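Local coordinates for FrnE protein (Deinococcus radiodurans, PDB 5CO3) that probably catalyses the formation or rearrangement of protein disulfide bonds as a DsbA-like oxidoreductase of the thioredoxin fold, at residues Asp15-Ile20 and Glu180-Gln185; Ile27-Phe32 and Gln124-Lys129; Leu115-Ala120 and Gln174-Asp179; Lys129-Arg134 and Ala153-Leu158. One frame throughout, in Å; residues are numbered along the deposited sequence.

Interaction 1: residues Asp15-Ile20 and Glu180-Gln185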
# COMPACT_ATOMS: atom_id res chain seq x y z
N ASP A 15 2.61 8.94 3.16
CA ASP A 15 1.52 8.07 3.58
C ASP A 15 0.89 7.38 2.38
O ASP A 15 0.49 8.04 1.42
CB ASP A 15 0.46 8.88 4.33
CG ASP A 15 0.99 9.43 5.61
OD1 ASP A 15 1.10 8.65 6.57
OD2 ASP A 15 1.33 10.64 5.65
N ILE A 16 0.82 6.05 2.42
CA ILE A 16 0.28 5.33 1.28
C ILE A 16 -0.89 4.45 1.69
O ILE A 16 -0.75 3.56 2.54
CB ILE A 16 1.35 4.45 0.60
CG1 ILE A 16 2.64 5.25 0.38
CG2 ILE A 16 0.82 3.92 -0.72
CD1 ILE A 16 3.75 4.43 -0.21
N TRP A 17 -2.04 4.72 1.09
CA TRP A 17 -3.20 3.85 1.28
C TRP A 17 -3.20 2.78 0.19
O TRP A 17 -2.96 3.06 -0.98
CB TRP A 17 -4.50 4.65 1.26
CG TRP A 17 -4.85 5.22 2.61
CD1 TRP A 17 -5.68 4.66 3.54
CD2 TRP A 17 -4.38 6.44 3.18
NE1 TRP A 17 -5.76 5.46 4.65
CE2 TRP A 17 -4.97 6.57 4.46
CE3 TRP A 17 -3.51 7.45 2.73
CZ2 TRP A 17 -4.72 7.66 5.29
CZ3 TRP A 17 -3.27 8.54 3.56
CH2 TRP A 17 -3.87 8.63 4.83
N SER A 18 -3.48 1.54 0.59
CA SER A 18 -3.30 0.43 -0.32
C SER A 18 -4.15 -0.74 0.16
O SER A 18 -4.41 -0.86 1.35
CB SER A 18 -1.83 0.04 -0.37
OG SER A 18 -1.63 -1.07 -1.21
N ASP A 19 -4.59 -1.57 -0.79
CA ASP A 19 -5.21 -2.85 -0.45
C ASP A 19 -4.38 -3.98 -1.03
O ASP A 19 -3.86 -3.90 -2.14
CB ASP A 19 -6.65 -2.95 -0.98
CG ASP A 19 -7.45 -4.07 -0.30
OD1 ASP A 19 -6.93 -4.73 0.63
OD2 ASP A 19 -8.61 -4.27 -0.68
N ILE A 20 -4.27 -5.04 -0.24
CA ILE A 20 -3.56 -6.25 -0.65
C ILE A 20 -4.21 -6.85 -1.88
O ILE A 20 -3.53 -7.44 -2.74
CB ILE A 20 -3.51 -7.27 0.50
CG1 ILE A 20 -2.62 -6.73 1.63
CG2 ILE A 20 -2.99 -8.63 0.03
CD1 ILE A 20 -3.21 -6.83 2.99
N GLU A 180 -9.06 3.32 7.31
CA GLU A 180 -10.03 3.36 6.23
C GLU A 180 -10.95 4.58 6.34
O GLU A 180 -11.32 5.18 5.33
CB GLU A 180 -10.84 2.07 6.23
CG GLU A 180 -9.95 0.86 5.97
CD GLU A 180 -10.62 -0.47 6.25
OE1 GLU A 180 -11.67 -0.52 6.93
OE2 GLU A 180 -10.09 -1.49 5.78
N ALA A 181 -11.33 4.91 7.57
CA ALA A 181 -12.12 6.11 7.82
C ALA A 181 -11.34 7.35 7.37
O ALA A 181 -11.90 8.25 6.75
CB ALA A 181 -12.49 6.20 9.29
N GLN A 182 -10.05 7.37 7.67
CA GLN A 182 -9.23 8.52 7.31
C GLN A 182 -9.18 8.68 5.79
O GLN A 182 -9.27 9.81 5.28
CB GLN A 182 -7.82 8.38 7.88
CG GLN A 182 -7.01 9.66 7.75
CD GLN A 182 -5.64 9.57 8.38
OE1 GLN A 182 -5.21 8.49 8.80
NE2 GLN A 182 -4.95 10.70 8.46
N ALA A 183 -9.06 7.57 5.06
CA ALA A 183 -9.08 7.61 3.60
C ALA A 183 -10.41 8.18 3.11
O ALA A 183 -10.44 9.05 2.24
CB ALA A 183 -8.85 6.22 3.01
N GLN A 184 -11.49 7.69 3.69
CA GLN A 184 -12.82 8.16 3.35
C GLN A 184 -12.95 9.66 3.59
O GLN A 184 -13.43 10.40 2.73
CB GLN A 184 -13.88 7.39 4.14
CG GLN A 184 -15.27 7.45 3.54
CD GLN A 184 -16.12 6.26 3.93
OE1 GLN A 184 -15.71 5.43 4.75
NE2 GLN A 184 -17.30 6.15 3.33
N GLN A 185 -12.49 10.11 4.76
CA GLN A 185 -12.55 11.52 5.12
C GLN A 185 -11.75 12.37 4.13
O GLN A 185 -12.17 13.47 3.76
CB GLN A 185 -12.02 11.74 6.54
CG GLN A 185 -12.90 11.14 7.62
CD GLN A 185 -12.14 10.88 8.91
OE1 GLN A 185 -10.94 11.14 9.01
NE2 GLN A 185 -12.84 10.36 9.91
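Trp17, the last but one residue of strand 12-18, meets helix 173-186 at Ala183 and Gln182, and Trp17 accounts for more than half of the 161 Å² buried here. The methyl group of Ala183 sits over one face of the indole. Its CB is 3.8 Å from the centroid of the five-membered ring and 26° off the ring normal, which is the geometry of a CH-pi contact. CB is equally close to Trp17 CD1 and to Trp17 NE1, 3.6 Å in each case, so the methyl lies above the pyrrole half and not the benzene half. Gln182 comes to a different part of the ring. Its chain is extended beyond CG and brings OE1 to 3.6 Å from Trp17 CZ2, near the ring plane at the edge. The amide stands almost upright against the indole, the two planes being 88° apart, and no hydrogen bond is made between them. The Trp17 ring reaches the helix because CG is turned beside the backbone N (chi1 -86°), anti to the carbonyl carbon. Its polar N-H is used one turn earlier in the same helix, where NE1 donates to the carbonyl O of Asp179. The ring is also stacked with His50, and Ile188 packs on it. The sheet of this thioredoxin fold is thus joined to the helix lying on it through one large aromatic. The chemistry implies a CH-pi and dispersion contact at the face and an amide oxygen probably favoured by slightly positive rim hydrogens, while the NE1 bond and the His50 stack probably limit how the indole can turn.

Interaction 2: residues Ile27-Phe32 and Gln124-Lys129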
# COMPACT_ATOMS: atom_id res chain seq x y z
N ILE A 27 2.10 -2.87 -8.23
CA ILE A 27 2.73 -2.07 -9.29
C ILE A 27 3.17 -0.70 -8.76
O ILE A 27 4.30 -0.26 -9.00
CB ILE A 27 1.78 -1.90 -10.48
CG1 ILE A 27 1.70 -3.23 -11.25
CG2 ILE A 27 2.26 -0.75 -11.41
CD1 ILE A 27 0.45 -3.39 -12.13
N GLY A 28 2.28 -0.05 -8.00
CA GLY A 28 2.58 1.26 -7.45
C GLY A 28 3.68 1.24 -6.42
O GLY A 28 4.46 2.20 -6.29
N LYS A 29 3.76 0.15 -5.66
CA LYS A 29 4.81 -0.00 -4.67
C LYS A 29 6.16 -0.08 -5.38
O LYS A 29 7.14 0.56 -4.94
CB LYS A 29 4.57 -1.24 -3.81
CG LYS A 29 5.59 -1.46 -2.68
CD LYS A 29 5.19 -2.68 -1.81
CE LYS A 29 5.97 -2.73 -0.51
NZ LYS A 29 7.41 -3.04 -0.72
N ARG A 30 6.23 -0.83 -6.47
CA ARG A 30 7.47 -0.92 -7.24
C ARG A 30 7.85 0.43 -7.86
O ARG A 30 9.02 0.84 -7.83
CB ARG A 30 7.37 -1.99 -8.34
CG ARG A 30 7.45 -3.43 -7.81
CD ARG A 30 8.85 -3.75 -7.28
NE ARG A 30 8.81 -4.90 -6.38
CZ ARG A 30 9.02 -6.16 -6.75
NH1 ARG A 30 9.32 -6.45 -8.01
NH2 ARG A 30 8.94 -7.14 -5.86
N ARG A 31 6.86 1.12 -8.42
CA ARG A 31 7.16 2.41 -9.06
C ARG A 31 7.60 3.44 -8.04
O ARG A 31 8.51 4.23 -8.31
CB ARG A 31 5.94 2.92 -9.84
CG ARG A 31 5.61 2.03 -11.03
CD ARG A 31 4.43 2.51 -11.82
NE ARG A 31 4.22 1.67 -12.99
CZ ARG A 31 3.29 1.89 -13.91
NH1 ARG A 31 2.47 2.92 -13.79
NH2 ARG A 31 3.17 1.08 -14.95
N PHE A 32 7.00 3.41 -6.85
CA PHE A 32 7.44 4.30 -5.78
C PHE A 32 8.87 3.94 -5.34
O PHE A 32 9.69 4.83 -5.08
CB PHE A 32 6.49 4.24 -4.58
CG PHE A 32 6.99 5.02 -3.39
CD1 PHE A 32 6.93 6.40 -3.38
CD2 PHE A 32 7.56 4.37 -2.30
CE1 PHE A 32 7.42 7.13 -2.30
CE2 PHE A 32 8.04 5.09 -1.22
CZ PHE A 32 7.97 6.48 -1.22
N GLN A 124 8.45 -3.57 10.77
CA GLN A 124 8.52 -4.39 9.56
C GLN A 124 7.28 -4.24 8.67
O GLN A 124 6.91 -5.16 7.95
CB GLN A 124 8.69 -5.87 9.93
CG GLN A 124 10.01 -6.18 10.61
CD GLN A 124 11.18 -5.88 9.70
OE1 GLN A 124 11.11 -6.10 8.49
NE2 GLN A 124 12.26 -5.34 10.27
N GLY A 125 6.65 -3.07 8.73
CA GLY A 125 5.43 -2.85 7.98
C GLY A 125 5.59 -3.05 6.48
O GLY A 125 4.77 -3.69 5.84
N ASP A 126 6.67 -2.49 5.91
CA ASP A 126 6.84 -2.59 4.48
C ASP A 126 7.11 -4.03 4.06
O ASP A 126 6.55 -4.49 3.07
CB ASP A 126 7.97 -1.68 3.99
CG ASP A 126 8.01 -1.60 2.46
OD1 ASP A 126 8.64 -2.47 1.83
OD2 ASP A 126 7.38 -0.68 1.90
N ALA A 127 7.94 -4.74 4.81
CA ALA A 127 8.23 -6.14 4.46
C ALA A 127 6.98 -7.02 4.56
O ALA A 127 6.79 -7.92 3.76
CB ALA A 127 9.33 -6.68 5.35
N MET A 128 6.14 -6.77 5.56
CA MET A 128 4.88 -7.51 5.70
C MET A 128 3.95 -7.20 4.52
O MET A 128 3.35 -8.11 3.96
CB MET A 128 4.18 -7.17 7.01
CG MET A 128 3.09 -8.18 7.40
SD MET A 128 3.76 -9.83 7.78
CE MET A 128 3.34 -10.75 6.31
N LYS A 129 3.85 -5.91 4.17
CA LYS A 129 3.01 -5.50 3.05
C LYS A 129 3.47 -6.20 1.77
O LYS A 129 2.68 -6.79 1.05
CB LYS A 129 3.03 -3.97 2.86
CG LYS A 129 2.32 -3.49 1.60
CD LYS A 129 0.80 -3.56 1.73
CE LYS A 129 0.13 -3.01 0.49
NZ LYS A 129 -1.36 -3.02 0.59
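Lys29 of helix 23-38, which carries the thioredoxin-type CxxC (Cys22, Cys25) at its N-terminal start, forms a salt bridge with Asp126 in the first turn of helix 125-137. NZ donates to Asp126 OD1 at 2.9 Å, meeting that oxygen on its syn side but 29° out of the carboxylate plane. The other oxygen is more distant, Lys29 NZ to Asp126 OD2 being 3.5 Å, so the grip is one-sided. The two side chains approach from opposite directions. The lysine is extended until its last bend (chi4 -69°), which swings the ammonium group toward OD1. At that bend, Lys29 CE lies 4.3 Å from Lys129 CG. The Lys129 chain then leads off to Ser18 OG and a glycerol that probably came from the crystallisation liquor. Each charged group has further partners: Lys29 NZ also bridges Glu33 and Glu130, while Asp126 OD2 accepts from Trp49 NE1 of strand 45-51. With three acids around one ammonium group in a buried contact, the positive charge is likely to be well compensated. The bond from Trp49 occupies the second oxygen of Asp126, which probably restricts rotation of the carboxylate and ties the bridge to strand 45-51.

Interaction 3: residues Leu115-Ala120 and Gln174-Asp179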
# COMPACT_ATOMS: atom_id res chain seq x y z
N LEU A 115 -2.45 -7.70 10.26
CA LEU A 115 -1.10 -8.25 10.36
C LEU A 115 -0.06 -7.20 9.99
O LEU A 115 1.01 -7.12 10.59
CB LEU A 115 -0.96 -9.48 9.47
CG LEU A 115 0.43 -10.12 9.49
CD1 LEU A 115 0.87 -10.43 10.91
CD2 LEU A 115 0.45 -11.39 8.63
N ILE A 116 -0.37 -6.38 8.99
CA ILE A 116 0.58 -5.34 8.62
C ILE A 116 0.74 -4.34 9.76
O ILE A 116 1.86 -3.91 10.08
CB ILE A 116 0.15 -4.64 7.34
CG1 ILE A 116 0.21 -5.61 6.17
CG2 ILE A 116 1.14 -3.52 7.03
CD1 ILE A 116 -0.51 -5.15 4.91
N HIS A 117 -0.37 -3.97 10.40
CA HIS A 117 -0.31 -3.13 11.59
C HIS A 117 0.55 -3.74 12.69
O HIS A 117 1.37 -3.04 13.30
CB HIS A 117 -1.72 -2.84 12.10
CG HIS A 117 -2.41 -1.74 11.36
ND1 HIS A 117 -2.52 -0.47 11.86
CD2 HIS A 117 -3.00 -1.73 10.14
CE1 HIS A 117 -3.17 0.29 10.99
NE2 HIS A 117 -3.47 -0.45 9.94
N TYR A 118 0.39 -5.04 12.94
CA TYR A 118 1.22 -5.74 13.93
C TYR A 118 2.70 -5.64 13.54
O TYR A 118 3.56 -5.29 14.36
CB TYR A 118 0.81 -7.22 14.08
CG TYR A 118 1.79 -7.98 14.95
CD1 TYR A 118 1.72 -7.92 16.34
CD2 TYR A 118 2.82 -8.73 14.38
CE1 TYR A 118 2.63 -8.59 17.14
CE2 TYR A 118 3.73 -9.41 15.17
CZ TYR A 118 3.64 -9.33 16.55
OH TYR A 118 4.55 -10.00 17.35
N ALA A 119 2.99 -5.95 12.28
CA ALA A 119 4.35 -5.92 11.77
C ALA A 119 4.96 -4.53 11.89
O ALA A 119 6.14 -4.40 12.21
CB ALA A 119 4.39 -6.38 10.32
N ALA A 120 4.17 -3.50 11.63
CA ALA A 120 4.71 -2.13 11.64
C ALA A 120 5.11 -1.69 13.06
O ALA A 120 5.93 -0.80 13.22
CB ALA A 120 3.70 -1.16 11.05
N GLN A 174 -9.28 -2.20 15.16
CA GLN A 174 -9.70 -0.80 15.21
C GLN A 174 -8.74 0.11 14.46
O GLN A 174 -9.16 1.05 13.77
CB GLN A 174 -9.84 -0.32 16.66
CG GLN A 174 -10.78 0.86 16.77
CD GLN A 174 -12.12 0.59 16.09
OE1 GLN A 174 -12.72 -0.47 16.27
NE2 GLN A 174 -12.57 1.54 15.29
N ALA A 175 -7.44 -0.16 14.58
CA ALA A 175 -6.45 0.63 13.87
C ALA A 175 -6.69 0.57 12.36
O ALA A 175 -6.50 1.56 11.65
CB ALA A 175 -5.04 0.15 14.21
N VAL A 176 -7.14 -0.58 11.87
CA VAL A 176 -7.40 -0.74 10.44
C VAL A 176 -8.62 0.09 10.03
O VAL A 176 -8.60 0.78 9.01
CB VAL A 176 -7.61 -2.24 10.06
CG1 VAL A 176 -8.19 -2.39 8.65
CG2 VAL A 176 -6.29 -3.00 10.19
N ARG A 177 -9.68 0.03 10.84
CA ARG A 177 -10.90 0.78 10.55
C ARG A 177 -10.64 2.29 10.58
O ARG A 177 -11.24 3.04 9.81
CB ARG A 177 -12.00 0.42 11.55
CG ARG A 177 -12.50 -1.01 11.39
CD ARG A 177 -13.21 -1.21 10.06
NE ARG A 177 -13.76 -2.56 9.97
CZ ARG A 177 -13.61 -3.37 8.92
NH1 ARG A 177 -12.93 -2.97 7.85
NH2 ARG A 177 -14.16 -4.57 8.95
N TYR A 178 -9.73 2.73 11.45
CA TYR A 178 -9.41 4.14 11.55
C TYR A 178 -8.68 4.60 10.29
O TYR A 178 -8.94 5.69 9.78
CB TYR A 178 -8.57 4.43 12.80
CG TYR A 178 -9.40 4.47 14.07
CD1 TYR A 178 -10.79 4.39 14.02
CD2 TYR A 178 -8.79 4.61 15.31
CE1 TYR A 178 -11.55 4.43 15.18
CE2 TYR A 178 -9.55 4.65 16.48
CZ TYR A 178 -10.92 4.56 16.40
OH TYR A 178 -11.68 4.60 17.55
N ASP A 179 -7.78 3.76 9.80
CA ASP A 179 -7.09 3.99 8.53
C ASP A 179 -8.07 4.19 7.38
O ASP A 179 -7.91 5.11 6.57
CB ASP A 179 -6.18 2.81 8.20
CG ASP A 179 -4.75 3.05 8.58
OD1 ASP A 179 -4.39 4.22 8.86
OD2 ASP A 179 -3.97 2.07 8.59
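His117 lies against three residues of helix 173-186, meeting Ala175, Val176 and Asp179 across the contact. Its ND1 is 3.5 Å from Ala175 CB, which approaches obliquely, and on the other side of the ring's outline CD2 is 3.5 Å from Val176 CG2. Val176 N lies over one ring face, offset toward the rim. The polar end is at the edge: NE2 is 2.9 Å from Asp179 OD2, near the ring plane, but the N-H...O angle of 120° makes this a weak hydrogen bond. CE1 is almost as close to the same Asp179 OD2, at 3.1 Å. Having CG beside the backbone N (chi1 -81°) carries the imidazole across to the other helix. NE2 has a stronger direct partner in Ser51 OG. In the second shell, Ser51 N binds Asp179 OD2 and His50 ND1 binds Asp179 OD1, so the end of strand 45-51 holds both oxygens of the carboxylate. Replacing His117 with an alanine would probably open a gap beside Ala175 and Val176 and leave Ser51 OG without its imidazole partner. The two helices cross steeply, their local axes 104° apart and 10.1 Å distant at closest approach. Next to His117, Ile116 packs on Lys129 and Leu132 of helix 125-137 and Tyr118 on helix 160-169, so helix 110-121 is held between the other helices and the end of strand 45-51.

Interaction 4: residues Lys129-Arg134 and Ala153-Leu158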
# COMPACT_ATOMS: atom_id res chain seq x y z
N LYS A 129 3.85 -5.91 4.17
CA LYS A 129 3.01 -5.50 3.05
C LYS A 129 3.47 -6.20 1.77
O LYS A 129 2.68 -6.79 1.05
CB LYS A 129 3.03 -3.97 2.86
CG LYS A 129 2.32 -3.49 1.60
CD LYS A 129 0.80 -3.56 1.73
CE LYS A 129 0.13 -3.01 0.49
NZ LYS A 129 -1.36 -3.02 0.59
N GLU A 130 4.78 -6.13 1.52
CA GLU A 130 5.40 -6.78 0.38
C GLU A 130 5.07 -8.28 0.32
O GLU A 130 4.65 -8.79 -0.73
CB GLU A 130 6.92 -6.56 0.44
CG GLU A 130 7.72 -7.35 -0.59
CD GLU A 130 7.65 -6.72 -1.97
OE1 GLU A 130 7.35 -5.51 -2.08
OE2 GLU A 130 7.91 -7.44 -2.96
N ARG A 131 5.26 -8.97 1.44
CA ARG A 131 5.01 -10.41 1.53
C ARG A 131 3.57 -10.75 1.21
O ARG A 131 3.31 -11.70 0.48
CB ARG A 131 5.36 -10.94 2.92
CG ARG A 131 5.31 -12.47 3.01
CD ARG A 131 6.39 -13.07 2.11
NE ARG A 131 6.26 -14.51 1.88
CZ ARG A 131 5.52 -15.06 0.92
NH1 ARG A 131 4.77 -14.29 0.12
NH2 ARG A 131 5.49 -16.37 0.77
N LEU A 132 2.64 -9.97 1.76
CA LEU A 132 1.22 -10.18 1.51
C LEU A 132 0.85 -9.93 0.04
O LEU A 132 0.09 -10.69 -0.54
CB LEU A 132 0.37 -9.30 2.44
CG LEU A 132 0.38 -9.87 3.85
CD1 LEU A 132 0.00 -8.80 4.85
CD2 LEU A 132 -0.58 -11.09 3.95
N LEU A 133 1.40 -8.88 -0.55
CA LEU A 133 1.12 -8.61 -1.96
C LEU A 133 1.57 -9.78 -2.83
O LEU A 133 0.85 -10.20 -3.74
CB LEU A 133 1.80 -7.29 -2.40
CG LEU A 133 1.15 -6.03 -1.82
CD1 LEU A 133 2.07 -4.81 -2.02
CD2 LEU A 133 -0.22 -5.80 -2.47
N ARG A 134 2.75 -10.31 -2.55
CA ARG A 134 3.27 -11.45 -3.30
C ARG A 134 2.41 -12.70 -3.08
O ARG A 134 2.07 -13.42 -4.02
CB ARG A 134 4.73 -11.72 -2.91
CG ARG A 134 5.40 -12.81 -3.73
CD ARG A 134 6.86 -13.00 -3.30
NE ARG A 134 7.06 -14.32 -2.71
CZ ARG A 134 7.79 -14.57 -1.62
NH1 ARG A 134 8.42 -13.58 -0.99
NH2 ARG A 134 7.90 -15.81 -1.18
N ALA A 153 3.81 -14.16 8.31
CA ALA A 153 4.44 -13.43 9.40
C ALA A 153 5.80 -14.04 9.77
O ALA A 153 6.78 -13.32 9.98
CB ALA A 153 3.53 -13.38 10.62
N ALA A 154 5.87 -15.36 9.83
CA ALA A 154 7.11 -16.05 10.15
C ALA A 154 8.17 -15.79 9.09
O ALA A 154 9.34 -15.54 9.42
CB ALA A 154 6.87 -17.53 10.32
N GLU A 155 7.76 -15.84 7.83
CA GLU A 155 8.70 -15.68 6.72
C GLU A 155 9.29 -14.28 6.72
O GLU A 155 10.40 -14.08 6.26
CB GLU A 155 8.03 -15.97 5.38
CG GLU A 155 7.57 -17.43 5.25
CD GLU A 155 7.01 -17.77 3.88
OE1 GLU A 155 7.13 -16.94 2.96
OE2 GLU A 155 6.48 -18.88 3.72
N VAL A 156 8.54 -13.32 7.26
CA VAL A 156 9.00 -11.94 7.35
C VAL A 156 9.96 -11.75 8.54
O VAL A 156 10.72 -10.78 8.59
CB VAL A 156 7.77 -10.99 7.42
CG1 VAL A 156 8.13 -9.58 7.87
CG2 VAL A 156 7.05 -10.97 6.06
N GLY A 157 9.97 -12.71 9.46
CA GLY A 157 10.87 -12.67 10.60
C GLY A 157 10.21 -12.22 11.89
O GLY A 157 10.87 -11.90 12.87
N LEU A 158 8.88 -12.20 11.88
CA LEU A 158 8.13 -11.83 13.07
C LEU A 158 7.98 -13.01 14.02
O LEU A 158 8.23 -14.16 13.66
CB LEU A 158 6.74 -11.31 12.67
CG LEU A 158 6.75 -10.12 11.70
CD1 LEU A 158 5.33 -9.78 11.25
CD2 LEU A 158 7.44 -8.90 12.31
O HOH W 1 9.31 -16.63 1.12
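The guanidinium of Arg131 has Glu155 OE1 at its edge, in its plane, and Arg134 NH2 over one face, 3.1 Å above the plane and offset toward the rim. Arg134's own guanidinium has Arg131 CZ over one of its faces and a water at its edge. This is a side-on salt bridge between helix 125-137 and the C-terminal end of helix 146-156, which closes in a Schellman motif at Gly157, where Leu158 N returns to Ala153 O at 3.0 Å. Arg131 uses two nitrogens on a single oxygen. NE reaches Glu155 OE1 at 2.8 Å with an angle of 146° at the hydrogen, and NH2 reaches the same Glu155 OE1, also at 2.8 Å, with 143°. NE arrives on the anti side of that oxygen and NH2 on the syn side, both from one face of the carboxylate. A bend at chi2 (65°) folds Arg131 over so that its NE edge faces Glu155. Nearer the backbone, Arg131 CB packs 3.6 Å from Val156 CG2. The two arginines lie face to face yet share an acid: Glu139 takes Arg131 NH1 on OE1 and Arg134 NE on OE2, and with Glu155 it probably offsets the paired positive charge. A leucine in place of Arg131 would probably leave Glu155 OE1 without both of its direct donors and the carboxylate freer to turn. Arg134 makes no direct bond to Glu155; its NH2 donates to the water at 2.8 Å, and that water in turn donates to Glu155 OE1 at 2.9 Å.

How the interactions relate
Interactions 1 and 2 are buried and lie nearer the centre of the chain, whereas interactions 3 and 4 are partly buried, the last including two exposed residues. Interactions 1 and 3 use successive turns of helix 173-186 and meet at Asp179. Interactions 2 and 4 share helix 125-137: Lys129 lies in both ranges, though it touches across the contact only in interaction 2. Helix 110-121 joins interaction 3 to both, Ala119 packing on Met128 of interaction 2 and Ile116 on Leu132 of interaction 4. The chemistry shifts accordingly, from aromatic packing on the sheet, through a buried ion pair and a weak imidazole bond, to a salt bridge with a water-mediated branch.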